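Local coordinates for protein 3-oxo-glucose-6-phosphate:glutamate aminotransferase (Bacillus subtilis subsp. subtilis, PDB 4K2M) that catalyses the reversible, pyridoxal phosphate-dependent transfer of an amino group from glutamate to 3-dehydro-glucose 6-phosphate, giving kanosamine 6-phosphate for antibiotic biosynthesis, at residues R325-L330 with R428-G432. Residues are numbered along the deposited sequence; the frame is centred on the assembly and turned at random.
Sequences RYITQL and RVMEG
Two helical segments run roughly parallel, their axes 11.0 Å apart at closest and crossing at -31°. Residues 325-329 form the last turn of one helix, with Leu330 following; 428-432 is helical throughout. Backbone hydrogen bonds Gln329 N to Arg325 O and Gly432 N to Arg428 O are both 2.9 Å. The CA atoms of Leu330 and Met430 come nearest, 6.8 Å apart. Along the second segment, Val429 points its CB toward the first, and Val429 CG1, on a compact branched side chain, lies 3.7 Å from Tyr326 OH and 4.0 Å from Tyr326 CE1. Met430, long, unbranched and flexible, with chi angles m, t, m, fills most of the interface. Met430 CG lies 3.7 Å from Tyr326 CD1, at the ring edge, and 3.8 Å from Leu330 CD2, so apolar Leu330 and the aromatic body of Tyr326 are buried against it; Met430 SD makes a Met-aromatic contact, 5.0 Å from the Tyr326 centroid. Met430 CE meets polar ends, 3.3 Å from Gln329 OE1 and 3.8 Å from Arg325 NH1. The extended Arg325 continues to Asp427 (salt bridge) and Gln426 (hydrogen bond). In this plain packing, helix 312-329 lies against C-terminal helix 423-441; strand 412-415 adds Leu415 against Tyr326 and Leu330, and Pro416 O, just beyond, satisfies the Tyr326 hydroxyl.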
ATOM      1  N   ARG A 325      23.023 -19.108 -20.224  1.00 12.90           N
ATOM      2  CA  ARG A 325      23.982 -18.548 -21.186  1.00 12.48           C
ATOM      3  C   ARG A 325      25.190 -17.954 -20.453  1.00 15.48           C
ATOM      4  O   ARG A 325      26.328 -18.152 -20.879  1.00 16.11           O
ATOM      5  CB  ARG A 325      23.290 -17.506 -22.064  1.00 14.55           C
ATOM      6  CG  ARG A 325      24.069 -17.105 -23.328  1.00 13.62           C
ATOM      7  CD  ARG A 325      23.123 -16.432 -24.323  1.00 10.99           C
ATOM      8  NE  ARG A 325      23.760 -16.113 -25.611  1.00 16.54           N
ATOM      9  CZ  ARG A 325      24.353 -14.956 -25.903  1.00 18.45           C
ATOM     10  NH1 ARG A 325      24.429 -13.999 -24.999  1.00 15.35           N
ATOM     11  NH2 ARG A 325      24.876 -14.752 -27.114  1.00 18.83           N
ATOM     12  N   TYR A 326      24.947 -17.246 -19.349  1.00 14.41           N
ATOM     13  CA  TYR A 326      26.045 -16.780 -18.498  1.00 15.48           C
ATOM     14  C   TYR A 326      26.872 -17.944 -17.993  1.00 14.12           C
ATOM     15  O   TYR A 326      28.104 -17.898 -18.001  1.00 15.66           O
ATOM     16  CB  TYR A 326      25.509 -16.044 -17.265  1.00 15.73           C
ATOM     17  CG  TYR A 326      25.248 -14.563 -17.409  1.00 13.98           C
ATOM     18  CD1 TYR A 326      26.132 -13.728 -18.095  1.00 12.43           C
ATOM     19  CD2 TYR A 326      24.131 -13.992 -16.814  1.00 14.14           C
ATOM     20  CE1 TYR A 326      25.896 -12.364 -18.190  1.00 15.21           C
ATOM     21  CE2 TYR A 326      23.885 -12.637 -16.902  1.00 11.05           C
ATOM     22  CZ  TYR A 326      24.771 -11.828 -17.594  1.00 15.13           C
ATOM     23  OH  TYR A 326      24.512 -10.485 -17.676  1.00 15.38           O
ATOM     24  N   ILE A 327      26.203 -18.984 -17.497  1.00 10.80           N
ATOM     25  CA  ILE A 327      26.930 -20.072 -16.832  1.00 16.88           C
ATOM     26  C   ILE A 327      27.797 -20.817 -17.839  1.00 20.16           C
ATOM     27  O   ILE A 327      28.951 -21.155 -17.563  1.00 17.45           O
ATOM     28  CB  ILE A 327      25.972 -21.025 -16.095  1.00 14.57           C
ATOM     29  CG1 ILE A 327      25.365 -20.314 -14.876  1.00 14.21           C
ATOM     30  CG2 ILE A 327      26.691 -22.307 -15.666  1.00 17.44           C
ATOM     31  CD1 ILE A 327      24.170 -21.071 -14.253  1.00 14.70           C
ATOM     32  N   THR A 328      27.251 -21.049 -19.021  1.00 17.16           N
ATOM     33  CA  THR A 328      28.003 -21.729 -20.063  1.00 18.82           C
ATOM     34  C   THR A 328      29.138 -20.855 -20.613  1.00 18.18           C
ATOM     35  O   THR A 328      30.283 -21.308 -20.712  1.00 20.10           O
ATOM     36  CB  THR A 328      27.057 -22.193 -21.191  1.00 20.36           C
ATOM     37  OG1 THR A 328      26.119 -23.132 -20.640  1.00 20.72           O
ATOM     38  CG2 THR A 328      27.836 -22.868 -22.331  1.00 20.99           C
ATOM     39  N   GLN A 329      28.843 -19.609 -20.966  1.00 15.42           N
ATOM     40  CA  GLN A 329      29.828 -18.808 -21.691  1.00 18.27           C
ATOM     41  C   GLN A 329      30.926 -18.241 -20.781  1.00 17.40           C
ATOM     42  O   GLN A 329      32.018 -17.916 -21.263  1.00 20.30           O
ATOM     43  CB  GLN A 329      29.162 -17.732 -22.569  1.00 18.96           C
ATOM     44  CG  GLN A 329      28.332 -18.363 -23.722  1.00 21.40           C
ATOM     45  CD  GLN A 329      27.953 -17.397 -24.835  1.00 41.79           C
ATOM     46  OE1 GLN A 329      28.585 -16.353 -25.025  1.00 38.41           O
ATOM     47  NE2 GLN A 329      26.913 -17.755 -25.590  1.00 43.68           N
ATOM     48  N   LEU A 330      30.652 -18.141 -19.476  1.00 14.76           N
ATOM     49  CA  LEU A 330      31.663 -17.683 -18.526  1.00 15.62           C
ATOM     50  C   LEU A 330      32.428 -18.838 -17.904  1.00 18.21           C
ATOM     51  O   LEU A 330      33.283 -18.623 -17.051  1.00 19.51           O
ATOM     52  CB  LEU A 330      31.041 -16.831 -17.403  1.00 12.76           C
ATOM     53  CG  LEU A 330      30.388 -15.528 -17.866  1.00 18.25           C
ATOM     54  CD1 LEU A 330      29.738 -14.863 -16.671  1.00 15.23           C
ATOM     55  CD2 LEU A 330      31.409 -14.591 -18.514  1.00 19.47           C
ATOM     56  N   ARG A 428      28.249  -8.236 -24.294  1.00 15.17           N
ATOM     57  CA  ARG A 428      29.172  -7.209 -23.843  1.00 15.26           C
ATOM     58  C   ARG A 428      29.533  -7.360 -22.371  1.00 16.03           C
ATOM     59  O   ARG A 428      30.693  -7.163 -21.979  1.00 18.34           O
ATOM     60  CB  ARG A 428      28.621  -5.803 -24.114  1.00 15.66           C
ATOM     61  CG  ARG A 428      29.652  -4.710 -23.793  1.00 21.61           C
ATOM     62  CD  ARG A 428      29.293  -3.360 -24.380  1.00 36.19           C
ATOM     63  NE  ARG A 428      30.336  -2.360 -24.136  1.00 23.80           N
ATOM     64  CZ  ARG A 428      31.374  -2.145 -24.941  1.00 34.12           C
ATOM     65  NH1 ARG A 428      31.520  -2.861 -26.050  1.00 28.57           N
ATOM     66  NH2 ARG A 428      32.267  -1.212 -24.640  1.00 27.74           N
ATOM     67  N   VAL A 429      28.549  -7.729 -21.550  1.00 14.54           N
ATOM     68  CA  VAL A 429      28.813  -8.000 -20.140  1.00 12.96           C
ATOM     69  C   VAL A 429      29.877  -9.074 -20.007  1.00 14.36           C
ATOM     70  O   VAL A 429      30.826  -8.946 -19.229  1.00 17.94           O
ATOM     71  CB  VAL A 429      27.544  -8.471 -19.402  1.00 14.87           C
ATOM     72  CG1 VAL A 429      27.898  -8.904 -17.960  1.00 14.31           C
ATOM     73  CG2 VAL A 429      26.509  -7.366 -19.383  1.00 12.85           C
ATOM     74  N   MET A 430      29.711 -10.140 -20.780  1.00 13.74           N
ATOM     75  CA  MET A 430      30.578 -11.299 -20.659  1.00 17.57           C
ATOM     76  C   MET A 430      31.976 -11.035 -21.200  1.00 17.15           C
ATOM     77  O   MET A 430      32.963 -11.422 -20.582  1.00 20.27           O
ATOM     78  CB  MET A 430      29.938 -12.502 -21.346  1.00 18.24           C
ATOM     79  CG  MET A 430      28.711 -12.992 -20.584  1.00 15.90           C
ATOM     80  SD  MET A 430      28.008 -14.496 -21.241  1.00 20.04           S
ATOM     81  CE  MET A 430      27.572 -13.984 -22.901  1.00 17.12           C
ATOM     82  N   GLU A 431      32.057 -10.371 -22.346  0.55 20.10           N
ATOM     83  CA  GLU A 431      33.357 -10.036 -22.911  0.55 24.26           C
ATOM     84  C   GLU A 431      34.100  -9.060 -22.005  0.55 23.57           C
ATOM     85  O   GLU A 431      35.304  -9.190 -21.800  0.55 23.48           O
ATOM     86  CB  GLU A 431      33.193  -9.474 -24.320  0.55 21.41           C
ATOM     87  CG  GLU A 431      32.547 -10.471 -25.271  0.55 30.28           C
ATOM     88  CD  GLU A 431      32.458  -9.955 -26.686  0.55 42.27           C
ATOM     89  OE1 GLU A 431      31.360 -10.044 -27.283  0.55 34.68           O
ATOM     90  OE2 GLU A 431      33.490  -9.470 -27.201  0.55 43.92           O
ATOM     91  N   GLY A 432      33.370  -8.098 -21.447  1.00 19.70           N
ATOM     92  CA  GLY A 432      33.949  -7.145 -20.513  1.00 18.81           C
ATOM     93  C   GLY A 432      34.487  -7.858 -19.283  1.00 21.69           C
ATOM     94  O   GLY A 432      35.567  -7.543 -18.773  1.00 19.42           O
TER